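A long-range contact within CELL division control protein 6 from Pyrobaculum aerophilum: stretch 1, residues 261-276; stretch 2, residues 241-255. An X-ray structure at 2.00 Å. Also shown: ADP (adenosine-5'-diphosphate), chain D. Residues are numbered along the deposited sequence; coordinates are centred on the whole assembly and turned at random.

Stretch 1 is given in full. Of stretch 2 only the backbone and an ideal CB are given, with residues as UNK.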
ATOM      1  N   HIS A 261      17.951 -16.732  -8.970  1.00 47.38           N
ATOM      2  CA  HIS A 261      16.570 -16.466  -9.385  1.00 47.56           C
ATOM      3  C   HIS A 261      15.636 -16.509  -8.182  1.00 43.96           C
ATOM      4  O   HIS A 261      15.916 -17.211  -7.198  1.00 43.20           O
ATOM      5  CB  HIS A 261      16.082 -17.432 -10.464  1.00 60.28           C
ATOM      6  CG  HIS A 261      16.978 -17.530 -11.659  1.00 74.36           C
ATOM      7  ND1 HIS A 261      16.736 -16.893 -12.854  1.00 80.92           N
ATOM      8  CD2 HIS A 261      18.145 -18.213 -11.837  1.00 78.48           C
ATOM      9  CE1 HIS A 261      17.704 -17.172 -13.714  1.00 79.78           C
ATOM     10  NE2 HIS A 261      18.572 -17.973 -13.118  1.00 79.59           N
ATOM     11  N   ILE A 262      14.626 -15.642  -8.129  1.00 38.30           N
ATOM     12  CA  ILE A 262      13.739 -15.722  -6.951  1.00 38.46           C
ATOM     13  C   ILE A 262      12.871 -17.014  -7.120  1.00 33.44           C
ATOM     14  O   ILE A 262      12.427 -17.198  -8.262  1.00 36.17           O
ATOM     15  CB  ILE A 262      12.856 -14.481  -6.868  1.00 37.54           C
ATOM     16  CG1 ILE A 262      13.820 -13.259  -6.628  1.00 35.94           C
ATOM     17  CG2 ILE A 262      11.921 -14.528  -5.668  1.00 35.63           C
ATOM     18  CD1 ILE A 262      13.024 -11.961  -6.729  1.00 34.10           C
ATOM     19  N   ALA A 263      12.741 -17.797  -6.095  1.00 39.26           N
ATOM     20  CA  ALA A 263      11.829 -18.996  -6.325  1.00 40.95           C
ATOM     21  C   ALA A 263      10.527 -18.803  -5.592  1.00 37.67           C
ATOM     22  O   ALA A 263      10.425 -18.068  -4.587  1.00 36.38           O
ATOM     23  CB  ALA A 263      12.619 -20.198  -5.790  1.00 40.69           C
ATOM     24  N   PRO A 264       9.504 -19.655  -5.847  1.00 39.84           N
ATOM     25  CA  PRO A 264       8.229 -19.558  -5.146  1.00 35.94           C
ATOM     26  C   PRO A 264       8.384 -19.674  -3.662  1.00 34.24           C
ATOM     27  O   PRO A 264       7.777 -18.924  -2.883  1.00 36.42           O
ATOM     28  CB  PRO A 264       7.402 -20.739  -5.727  1.00 37.02           C
ATOM     29  CG  PRO A 264       7.962 -20.874  -7.106  1.00 40.98           C
ATOM     30  CD  PRO A 264       9.463 -20.572  -7.020  1.00 38.49           C
ATOM     31  N   GLU A 265       9.274 -20.521  -3.106  1.00 32.15           N
ATOM     32  CA  GLU A 265       9.398 -20.628  -1.659  1.00 34.34           C
ATOM     33  C   GLU A 265       9.926 -19.340  -1.007  1.00 37.55           C
ATOM     34  O   GLU A 265       9.589 -19.044   0.138  1.00 32.25           O
ATOM     35  CB  GLU A 265      10.324 -21.775  -1.203  1.00 39.37           C
ATOM     36  CG  GLU A 265      11.722 -21.611  -1.787  1.00 56.77           C
ATOM     37  CD  GLU A 265      12.690 -22.768  -1.690  1.00 68.31           C
ATOM     38  OE1 GLU A 265      12.907 -23.373  -2.772  1.00 74.73           O
ATOM     39  OE2 GLU A 265      13.242 -23.105  -0.612  1.00 69.71           O
ATOM     40  N   ASP A 266      10.760 -18.583  -1.754  1.00 40.01           N
ATOM     41  CA  ASP A 266      11.208 -17.288  -1.159  1.00 37.11           C
ATOM     42  C   ASP A 266      10.015 -16.385  -0.931  1.00 32.95           C
ATOM     43  O   ASP A 266       9.857 -15.730   0.109  1.00 37.98           O
ATOM     44  CB  ASP A 266      12.211 -16.674  -2.179  1.00 31.60           C
ATOM     45  CG  ASP A 266      13.418 -17.590  -2.420  1.00 26.70           C
ATOM     46  OD1 ASP A 266      13.934 -18.029  -1.355  1.00 37.33           O
ATOM     47  OD2 ASP A 266      13.677 -17.737  -3.607  1.00 40.32           O
ATOM     48  N   VAL A 267       9.081 -16.293  -1.906  1.00 32.74           N
ATOM     49  CA  VAL A 267       7.880 -15.491  -1.731  1.00 35.64           C
ATOM     50  C   VAL A 267       7.012 -15.970  -0.559  1.00 39.60           C
ATOM     51  O   VAL A 267       6.516 -15.172   0.262  1.00 37.80           O
ATOM     52  CB  VAL A 267       7.073 -15.471  -3.038  1.00 39.42           C
ATOM     53  CG1 VAL A 267       5.696 -14.819  -2.963  1.00 31.97           C
ATOM     54  CG2 VAL A 267       7.859 -14.807  -4.187  1.00 41.20           C
ATOM     55  N   ARG A 268       6.762 -17.299  -0.471  1.00 37.03           N
ATOM     56  CA  ARG A 268       5.913 -17.836   0.592  1.00 35.73           C
ATOM     57  C   ARG A 268       6.444 -17.497   1.966  1.00 32.67           C
ATOM     58  O   ARG A 268       5.756 -17.056   2.896  1.00 36.74           O
ATOM     59  CB  ARG A 268       5.803 -19.405   0.439  1.00 38.21           C
ATOM     60  CG  ARG A 268       5.057 -19.789  -0.847  1.00 35.30           C
ATOM     61  CD  ARG A 268       4.788 -21.335  -0.994  1.00 34.73           C
ATOM     62  NE  ARG A 268       4.410 -21.570  -2.407  1.00 33.11           N
ATOM     63  CZ  ARG A 268       5.149 -22.300  -3.214  1.00 29.90           C
ATOM     64  NH1 ARG A 268       6.282 -22.859  -2.763  1.00 38.82           N
ATOM     65  NH2 ARG A 268       4.771 -22.481  -4.470  1.00 31.56           N
ATOM     66  N   LYS A 269       7.759 -17.696   2.157  1.00 34.10           N
ATOM     67  CA  LYS A 269       8.390 -17.378   3.436  1.00 36.68           C
ATOM     68  C   LYS A 269       8.335 -15.860   3.672  1.00 37.89           C
ATOM     69  O   LYS A 269       8.015 -15.491   4.797  1.00 37.18           O
ATOM     70  CB  LYS A 269       9.839 -17.868   3.524  1.00 49.03           C
ATOM     71  CG  LYS A 269      10.033 -19.177   2.772  1.00 64.92           C
ATOM     72  CD  LYS A 269      10.781 -20.237   3.587  1.00 74.24           C
ATOM     73  CE  LYS A 269      10.144 -21.604   3.397  1.00 66.82           C
ATOM     74  NZ  LYS A 269      11.093 -22.742   3.454  1.00 76.82           N
ATOM     75  N   SER A 270       8.582 -15.056   2.634  1.00 38.59           N
ATOM     76  CA  SER A 270       8.543 -13.582   2.861  1.00 37.07           C
ATOM     77  C   SER A 270       7.140 -13.114   3.202  1.00 40.89           C
ATOM     78  O   SER A 270       6.894 -12.389   4.174  1.00 36.85           O
ATOM     79  CB  SER A 270       9.114 -12.887   1.603  1.00 36.36           C
ATOM     80  OG  SER A 270      10.526 -13.263   1.487  1.00 33.50           O
ATOM     81  N   SER A 271       6.140 -13.622   2.441  1.00 39.04           N
ATOM     82  CA  SER A 271       4.755 -13.342   2.728  1.00 40.44           C
ATOM     83  C   SER A 271       4.397 -13.680   4.149  1.00 38.28           C
ATOM     84  O   SER A 271       3.735 -12.900   4.871  1.00 38.49           O
ATOM     85  CB  SER A 271       3.808 -14.086   1.745  1.00 42.05           C
ATOM     86  OG  SER A 271       2.481 -13.837   2.247  1.00 50.78           O
ATOM     87  N   LYS A 272       4.883 -14.816   4.670  1.00 43.69           N
ATOM     88  CA  LYS A 272       4.517 -15.175   6.054  1.00 46.95           C
ATOM     89  C   LYS A 272       5.130 -14.289   7.098  1.00 46.97           C
ATOM     90  O   LYS A 272       4.581 -14.108   8.193  1.00 44.80           O
ATOM     91  CB  LYS A 272       4.803 -16.665   6.287  1.00 58.71           C
ATOM     92  CG  LYS A 272       3.712 -17.338   7.109  1.00 63.14           C
ATOM     93  CD  LYS A 272       4.113 -18.761   7.467  1.00 77.20           C
ATOM     94  CE  LYS A 272       3.286 -19.280   8.638  1.00 77.92           C
ATOM     95  NZ  LYS A 272       3.660 -20.698   8.944  1.00 82.88           N
ATOM     96  N   GLU A 273       6.277 -13.621   6.821  1.00 48.20           N
ATOM     97  CA  GLU A 273       6.820 -12.687   7.794  1.00 45.74           C
ATOM     98  C   GLU A 273       5.990 -11.429   7.916  1.00 45.54           C
ATOM     99  O   GLU A 273       6.034 -10.782   8.971  1.00 51.97           O
ATOM    100  CB  GLU A 273       8.263 -12.284   7.402  1.00 50.53           C
ATOM    101  CG  GLU A 273       9.217 -13.453   7.563  1.00 57.20           C
ATOM    102  CD  GLU A 273       9.836 -13.529   8.939  1.00 64.39           C
ATOM    103  OE1 GLU A 273       9.342 -12.927   9.909  1.00 66.94           O
ATOM    104  OE2 GLU A 273      10.869 -14.222   9.065  1.00 78.99           O
ATOM    105  N   VAL A 274       5.301 -10.996   6.861  1.00 44.52           N
ATOM    106  CA  VAL A 274       4.518  -9.778   6.929  1.00 45.37           C
ATOM    107  C   VAL A 274       3.001  -9.977   6.893  1.00 53.55           C
ATOM    108  O   VAL A 274       2.282  -8.966   6.918  1.00 51.87           O
ATOM    109  CB  VAL A 274       4.874  -8.827   5.773  1.00 45.48           C
ATOM    110  CG1 VAL A 274       6.354  -8.412   5.932  1.00 50.24           C
ATOM    111  CG2 VAL A 274       4.667  -9.457   4.418  1.00 39.93           C
ATOM    112  N   LEU A 275       2.540 -11.206   6.628  1.00 51.35           N
ATOM    113  CA  LEU A 275       1.083 -11.391   6.522  1.00 55.38           C
ATOM    114  C   LEU A 275       0.604 -12.525   7.424  1.00 55.96           C
ATOM    115  O   LEU A 275       1.382 -13.472   7.602  1.00 55.47           O
ATOM    116  CB  LEU A 275       0.662 -11.793   5.107  1.00 50.68           C
ATOM    117  CG  LEU A 275       0.718 -10.725   4.032  1.00 47.29           C
ATOM    118  CD1 LEU A 275       0.377 -11.265   2.670  1.00 48.36           C
ATOM    119  CD2 LEU A 275      -0.225  -9.574   4.398  1.00 55.58           C
ATOM    120  N   PHE A 276      -0.684 -12.538   7.725  1.00 59.93           N
ATOM    121  CA  PHE A 276      -1.277 -13.761   8.281  1.00 69.03           C
ATOM    122  C   PHE A 276      -1.106 -14.897   7.259  1.00 67.93           C
ATOM    123  O   PHE A 276      -1.476 -14.719   6.094  1.00 70.35           O
ATOM    124  CB  PHE A 276      -2.776 -13.648   8.489  1.00 81.70           C
ATOM    125  CG  PHE A 276      -3.335 -12.834   9.605  1.00 89.66           C
ATOM    126  CD1 PHE A 276      -3.727 -11.518   9.408  1.00 92.73           C
ATOM    127  CD2 PHE A 276      -3.476 -13.388  10.869  1.00 93.48           C
ATOM    128  CE1 PHE A 276      -4.245 -10.774  10.449  1.00 94.17           C
ATOM    129  CE2 PHE A 276      -3.995 -12.643  11.915  1.00 95.01           C
ATOM    130  CZ  PHE A 276      -4.380 -11.335  11.704  1.00 94.27           C
ATOM    131  N   UNK A 241       2.803  -0.899  -0.588  1.00 35.34           N
ATOM    132  CA  UNK A 241       3.962  -0.992   0.314  1.00 35.86           C
ATOM    133  C   UNK A 241       4.270  -2.459   0.584  1.00 38.47           C
ATOM    134  O   UNK A 241       5.403  -2.962   0.683  1.00 36.85           O
ATOM    135  CB  UNK A 241       3.703  -0.248   1.625  1.00 35.86           C
ATOM    136  N   UNK A 242       3.202  -3.154   1.014  1.00 37.67           N
ATOM    137  CA  UNK A 242       3.324  -4.588   1.337  1.00 33.94           C
ATOM    138  C   UNK A 242       3.840  -5.351   0.151  1.00 34.39           C
ATOM    139  O   UNK A 242       4.691  -6.216   0.348  1.00 37.86           O
ATOM    140  CB  UNK A 242       1.982  -5.171   1.784  1.00 33.94           C
ATOM    141  N   UNK A 243       3.320  -5.117  -1.060  1.00 34.85           N
ATOM    142  CA  UNK A 243       3.772  -5.851  -2.220  1.00 34.97           C
ATOM    143  C   UNK A 243       5.254  -5.616  -2.471  1.00 36.47           C
ATOM    144  O   UNK A 243       6.010  -6.558  -2.720  1.00 32.61           O
ATOM    145  CB  UNK A 243       2.953  -5.456  -3.451  1.00 34.97           C
ATOM    146  N   UNK A 244       5.681  -4.345  -2.370  1.00 33.73           N
ATOM    147  CA  UNK A 244       7.133  -4.077  -2.599  1.00 32.23           C
ATOM    148  C   UNK A 244       7.983  -4.682  -1.505  1.00 30.35           C
ATOM    149  O   UNK A 244       9.075  -5.216  -1.692  1.00 33.06           O
ATOM    150  CB  UNK A 244       7.405  -2.573  -2.675  1.00 32.23           C
ATOM    151  N   UNK A 245       7.522  -4.662  -0.260  1.00 30.17           N
ATOM    152  CA  UNK A 245       8.232  -5.254   0.860  1.00 33.25           C
ATOM    153  C   UNK A 245       8.387  -6.770   0.621  1.00 35.06           C
ATOM    154  O   UNK A 245       9.478  -7.310   0.777  1.00 32.26           O
ATOM    155  CB  UNK A 245       7.495  -4.976   2.172  1.00 33.25           C
ATOM    156  N   UNK A 246       7.326  -7.423   0.090  1.00 33.10           N
ATOM    157  CA  UNK A 246       7.459  -8.860  -0.171  1.00 33.57           C
ATOM    158  C   UNK A 246       8.437  -9.126  -1.288  1.00 31.89           C
ATOM    159  O   UNK A 246       9.202 -10.098  -1.196  1.00 33.15           O
ATOM    160  CB  UNK A 246       6.101  -9.475  -0.516  1.00 33.57           C
ATOM    161  N   UNK A 247       8.408  -8.362  -2.387  1.00 34.11           N
ATOM    162  CA  UNK A 247       9.362  -8.541  -3.466  1.00 37.95           C
ATOM    163  C   UNK A 247      10.817  -8.437  -2.975  1.00 37.80           C
ATOM    164  O   UNK A 247      11.679  -9.301  -3.236  1.00 31.85           O
ATOM    165  CB  UNK A 247       9.101  -7.505  -4.561  1.00 37.95           C
ATOM    166  N   UNK A 248      11.057  -7.400  -2.177  1.00 35.88           N
ATOM    167  CA  UNK A 248      12.440  -7.158  -1.705  1.00 36.18           C
ATOM    168  C   UNK A 248      12.904  -8.252  -0.750  1.00 36.33           C
ATOM    169  O   UNK A 248      14.005  -8.810  -0.837  1.00 33.79           O
ATOM    170  CB  UNK A 248      12.538  -5.798  -1.012  1.00 36.18           C
ATOM    171  N   UNK A 249      12.080  -8.625   0.233  1.00 36.94           N
ATOM    172  CA  UNK A 249      12.351  -9.756   1.103  1.00 35.35           C
ATOM    173  C   UNK A 249      12.562 -11.072   0.341  1.00 35.09           C
ATOM    174  O   UNK A 249      13.482 -11.817   0.714  1.00 39.45           O
ATOM    175  CB  UNK A 249      11.199  -9.917   2.097  1.00 35.35           C
ATOM    176  N   UNK A 250      11.908 -11.256  -0.786  1.00 34.76           N
ATOM    177  CA  UNK A 250      12.028 -12.491  -1.549  1.00 39.85           C
ATOM    178  C   UNK A 250      13.346 -12.455  -2.308  1.00 39.63           C
ATOM    179  O   UNK A 250      13.955 -13.502  -2.508  1.00 37.28           O
ATOM    180  CB  UNK A 250      10.846 -12.675  -2.503  1.00 39.85           C
ATOM    181  N   UNK A 251      13.650 -11.318  -2.935  1.00 35.99           N
ATOM    182  CA  UNK A 251      14.951 -11.202  -3.641  1.00 38.75           C
ATOM    183  C   UNK A 251      16.090 -11.477  -2.677  1.00 36.81           C
ATOM    184  O   UNK A 251      17.028 -12.209  -3.037  1.00 38.98           O
ATOM    185  CB  UNK A 251      15.119  -9.815  -4.265  1.00 38.75           C
ATOM    186  N   UNK A 252      16.006 -10.944  -1.471  1.00 35.23           N
ATOM    187  CA  UNK A 252      17.078 -11.125  -0.514  1.00 40.34           C
ATOM    188  C   UNK A 252      17.129 -12.566  -0.019  1.00 44.32           C
ATOM    189  O   UNK A 252      18.227 -13.112   0.129  1.00 41.25           O
ATOM    190  CB  UNK A 252      16.907 -10.163   0.663  1.00 40.34           C
ATOM    191  N   UNK A 253      15.961 -13.132   0.333  1.00 42.14           N
ATOM    192  CA  UNK A 253      15.948 -14.564   0.679  1.00 40.55           C
ATOM    193  C   UNK A 253      16.606 -15.348  -0.426  1.00 38.00           C
ATOM    194  O   UNK A 253      17.507 -16.163  -0.172  1.00 44.36           O
ATOM    195  CB  UNK A 253      14.524 -15.071   0.915  1.00 40.55           C
ATOM    196  N   UNK A 254      16.244 -15.200  -1.708  1.00 40.11           N
ATOM    197  CA  UNK A 254      16.890 -15.976  -2.753  1.00 41.73           C
ATOM    198  C   UNK A 254      18.410 -15.790  -2.758  1.00 50.35           C
ATOM    199  O   UNK A 254      19.239 -16.720  -2.743  1.00 46.46           O
ATOM    200  CB  UNK A 254      16.313 -15.589  -4.116  1.00 41.73           C
ATOM    201  N   UNK A 255      18.842 -14.521  -2.782  1.00 48.65           N
ATOM    202  CA  UNK A 255      20.254 -14.180  -2.804  1.00 50.80           C
ATOM    203  C   UNK A 255      21.022 -14.795  -1.639  1.00 52.29           C
ATOM    204  O   UNK A 255      22.084 -15.392  -1.830  1.00 51.78           O
ATOM    205  CB  UNK A 255      20.420 -12.659  -2.787  1.00 50.80           C
TER
HETATM  206  PB  ADP D 398       0.343   5.769   1.233  1.00 37.26           P
HETATM  207  O1B ADP D 398       0.662   7.145   1.803  1.00 34.66           O
HETATM  208  O2B ADP D 398      -0.837   5.737   0.440  1.00 39.89           O
HETATM  209  O3B ADP D 398       0.208   4.977   2.450  1.00 37.48           O
HETATM  210  PA  ADP D 398       2.721   5.350  -0.264  1.00 36.67           P
HETATM  211  O1A ADP D 398       2.716   6.630  -0.993  1.00 37.96           O
HETATM  212  O2A ADP D 398       3.729   5.342   0.803  1.00 36.56           O
HETATM  213  O3A ADP D 398       1.323   5.039   0.286  1.00 37.58           O
HETATM  214  O5' ADP D 398       3.106   4.099  -1.249  1.00 36.16           O
HETATM  215  C5' ADP D 398       3.477   2.899  -0.594  1.00 34.33           C
HETATM  216  C4' ADP D 398       4.689   2.343  -1.368  1.00 34.39           C
HETATM  217  O4' ADP D 398       4.275   2.065  -2.686  1.00 34.50           O
HETATM  218  C3' ADP D 398       5.855   3.314  -1.506  1.00 34.84           C
HETATM  219  O3' ADP D 398       7.052   2.556  -1.564  1.00 35.06           O
HETATM  220  C2' ADP D 398       5.480   3.987  -2.783  1.00 37.05           C
HETATM  221  O2' ADP D 398       6.603   4.580  -3.437  1.00 35.23           O
HETATM  222  C1' ADP D 398       4.991   2.792  -3.612  1.00 36.11           C
HETATM  223  N9  ADP D 398       4.037   3.271  -4.535  1.00 33.44           N
HETATM  224  C8  ADP D 398       2.722   3.540  -4.264  1.00 35.88           C
HETATM  225  N7  ADP D 398       1.976   3.722  -5.312  1.00 32.40           N
HETATM  226  C5  ADP D 398       2.874   3.558  -6.354  1.00 29.59           C
HETATM  227  C6  ADP D 398       2.718   3.649  -7.746  1.00 32.67           C
HETATM  228  N6  ADP D 398       1.549   3.955  -8.288  1.00 35.34           N
HETATM  229  N1  ADP D 398       3.792   3.462  -8.517  1.00 34.91           N
HETATM  230  C2  ADP D 398       4.952   3.201  -7.945  1.00 31.05           C
HETATM  231  N3  ADP D 398       5.244   3.087  -6.651  1.00 35.76           N
HETATM  232  C4  ADP D 398       4.129   3.285  -5.898  1.00 31.49           C

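All fifteen positions have helical backbone angles. The helix runs at 127° to helix 264-274, with axes 8.2 Å apart at closest.

Position 241 has no atom of stretch 1 near its ideal CB, so many residues would suit. It is R241, whose NH1 makes a weak salt-bridging hydrogen bond to the side chain at 245.

Position 242 points toward stretch 1, but its ideal CB is more than 5.5 Å from it. V274 and L275 offer methyl groups beyond, so a long apolar chain would reach them. It is L242: CD1 lies 3.5 Å from V274 CG2, and CD2 lies 3.5 Å from L275 CD2.

Positions 243 and 244 are out of reach, so stretch 1 sets no limit. They are A243 and I244; I244 CD1 approaches ADP O4' at 3.5 Å.

Position 245 points sideways, its ideal CB 5.2 Å from V274 CG1. Medium polar or apolar chains would fit. It is D245, with OD2 3.5 Å from V274 CG1.

Position 246 also points sideways, near S270, S271 and V274. A branched apolar chain could fill the space. It is I246: CG1 packs 3.6 Å from V274 CG2.

Position 247 points away, so size is loosely limited. It is L247, whose CD1 still comes within 4.2 Å of I262 CD1. Position 248 also points away, so even a large side chain would suit; it is Y248.

Position 249 points toward S270, its ideal CB 3.5 Å from S270 OG. A long chain could run on past V274 and E273. It is R249. Its NE donates to D245 OD1 at 2.7 Å in a salt bridge, and V274 CG1 covers one guanidinium face.

Position 250 faces I262, V267 and S270, all within about 4 Å of its ideal CB. Ala, Ser or Gly would suit. It is S250, whose OG donates to I246 O at 2.7 Å.

Position 251 leans away overall, yet its ideal CB is 3.9 Å from I262 CD1. A small apolar residue suits. It is A251.

Position 253 faces D266 OD1, 3.8 Å from its ideal CB. Ala or Ser would suit. It is A253, which with I246, R249 and S250 surrounds the S270 side chain.

Position 254 is tighter: its ideal CB is 3.4 Å from D266 OD2 and 3.5 Å from H261 O. Ala or Gly suits best. It is A254.

Positions 252 and 255 point away and could be large or polar. They are Y252 and Q255.

Stretch 2 241-255: RLAIDILYRSAYAAQ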
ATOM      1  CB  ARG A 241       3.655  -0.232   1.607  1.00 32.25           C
ATOM      2  CG  ARG A 241       4.897  -0.122   2.490  1.00 41.06           C
ATOM      3  CD  ARG A 241       4.612   0.253   3.916  1.00 45.69           C
ATOM      4  NE  ARG A 241       3.816  -0.710   4.645  1.00 62.13           N
ATOM      5  CZ  ARG A 241       4.053  -1.960   5.003  1.00 71.06           C
ATOM      6  NH1 ARG A 241       5.173  -2.631   4.737  1.00 65.72           N
ATOM      7  NH2 ARG A 241       3.093  -2.585   5.679  1.00 71.95           N
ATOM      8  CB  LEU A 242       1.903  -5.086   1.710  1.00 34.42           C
ATOM      9  CG  LEU A 242       1.770  -6.569   2.043  1.00 44.79           C
ATOM     10  CD1 LEU A 242       2.628  -6.907   3.247  1.00 41.17           C
ATOM     11  CD2 LEU A 242       0.266  -6.888   2.269  1.00 41.40           C
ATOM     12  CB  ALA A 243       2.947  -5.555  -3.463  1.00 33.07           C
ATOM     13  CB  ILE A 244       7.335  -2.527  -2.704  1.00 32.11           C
ATOM     14  CG1 ILE A 244       6.597  -2.001  -3.941  1.00 32.80           C
ATOM     15  CG2 ILE A 244       8.846  -2.239  -2.738  1.00 30.11           C
ATOM     16  CD1 ILE A 244       6.319  -0.488  -3.965  1.00 33.84           C
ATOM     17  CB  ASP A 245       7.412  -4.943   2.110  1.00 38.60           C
ATOM     18  CG  ASP A 245       7.901  -5.375   3.459  1.00 44.24           C
ATOM     19  OD1 ASP A 245       9.049  -5.773   3.651  1.00 46.26           O
ATOM     20  OD2 ASP A 245       7.156  -5.349   4.458  1.00 51.30           O
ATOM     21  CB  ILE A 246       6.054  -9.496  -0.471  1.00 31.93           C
ATOM     22  CG1 ILE A 246       5.264  -9.538   0.852  1.00 32.31           C
ATOM     23  CG2 ILE A 246       6.274 -10.867  -1.105  1.00 32.30           C
ATOM     24  CD1 ILE A 246       3.745  -9.767   0.587  1.00 37.94           C
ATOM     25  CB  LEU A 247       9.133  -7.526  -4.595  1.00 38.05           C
ATOM     26  CG  LEU A 247      10.108  -7.485  -5.764  1.00 42.78           C
ATOM     27  CD1 LEU A 247      10.270  -8.866  -6.439  1.00 41.32           C
ATOM     28  CD2 LEU A 247       9.669  -6.511  -6.858  1.00 33.98           C
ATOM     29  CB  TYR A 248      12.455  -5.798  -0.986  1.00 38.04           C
ATOM     30  CG  TYR A 248      13.806  -5.391  -0.425  1.00 37.60           C
ATOM     31  CD1 TYR A 248      14.924  -5.362  -1.249  1.00 37.42           C
ATOM     32  CD2 TYR A 248      13.949  -5.040   0.909  1.00 37.21           C
ATOM     33  CE1 TYR A 248      16.171  -4.993  -0.765  1.00 36.75           C
ATOM     34  CE2 TYR A 248      15.195  -4.667   1.406  1.00 39.64           C
ATOM     35  CZ  TYR A 248      16.287  -4.650   0.560  1.00 39.66           C
ATOM     36  OH  TYR A 248      17.530  -4.278   1.063  1.00 41.55           O
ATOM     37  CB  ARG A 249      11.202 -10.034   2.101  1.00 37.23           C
ATOM     38  CG  ARG A 249      11.255  -9.072   3.283  1.00 38.12           C
ATOM     39  CD  ARG A 249       9.923  -8.992   3.983  1.00 38.80           C
ATOM     40  NE  ARG A 249       9.741  -8.024   5.041  1.00 37.63           N
ATOM     41  CZ  ARG A 249      10.143  -8.147   6.286  1.00 36.66           C
ATOM     42  NH1 ARG A 249       9.901  -7.176   7.139  1.00 38.03           N
ATOM     43  NH2 ARG A 249      10.787  -9.240   6.690  1.00 42.11           N
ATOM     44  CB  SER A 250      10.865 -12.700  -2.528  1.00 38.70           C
ATOM     45  OG  SER A 250       9.621 -12.742  -1.784  1.00 40.92           O
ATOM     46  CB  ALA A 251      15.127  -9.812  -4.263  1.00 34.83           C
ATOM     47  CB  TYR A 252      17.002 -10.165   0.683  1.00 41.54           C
ATOM     48  CG  TYR A 252      18.086 -10.374   1.699  1.00 45.19           C
ATOM     49  CD1 TYR A 252      19.388  -9.918   1.434  1.00 47.72           C
ATOM     50  CD2 TYR A 252      17.841 -11.019   2.905  1.00 45.91           C
ATOM     51  CE1 TYR A 252      20.416 -10.100   2.355  1.00 46.21           C
ATOM     52  CE2 TYR A 252      18.845 -11.211   3.833  1.00 49.03           C
ATOM     53  CZ  TYR A 252      20.128 -10.743   3.540  1.00 51.45           C
ATOM     54  OH  TYR A 252      21.116 -10.940   4.474  1.00 49.57           O
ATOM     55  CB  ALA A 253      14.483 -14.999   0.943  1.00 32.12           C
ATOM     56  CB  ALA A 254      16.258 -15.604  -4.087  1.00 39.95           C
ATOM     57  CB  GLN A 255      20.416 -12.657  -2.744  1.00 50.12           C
ATOM     58  CG  GLN A 255      21.875 -12.180  -2.750  1.00 52.06           C
ATOM     59  CD  GLN A 255      21.836 -10.661  -2.953  1.00 53.61           C
ATOM     60  OE1 GLN A 255      21.284 -10.230  -3.971  1.00 45.34           O
ATOM     61  NE2 GLN A 255      22.413  -9.958  -1.991  1.00 56.70           N
TER
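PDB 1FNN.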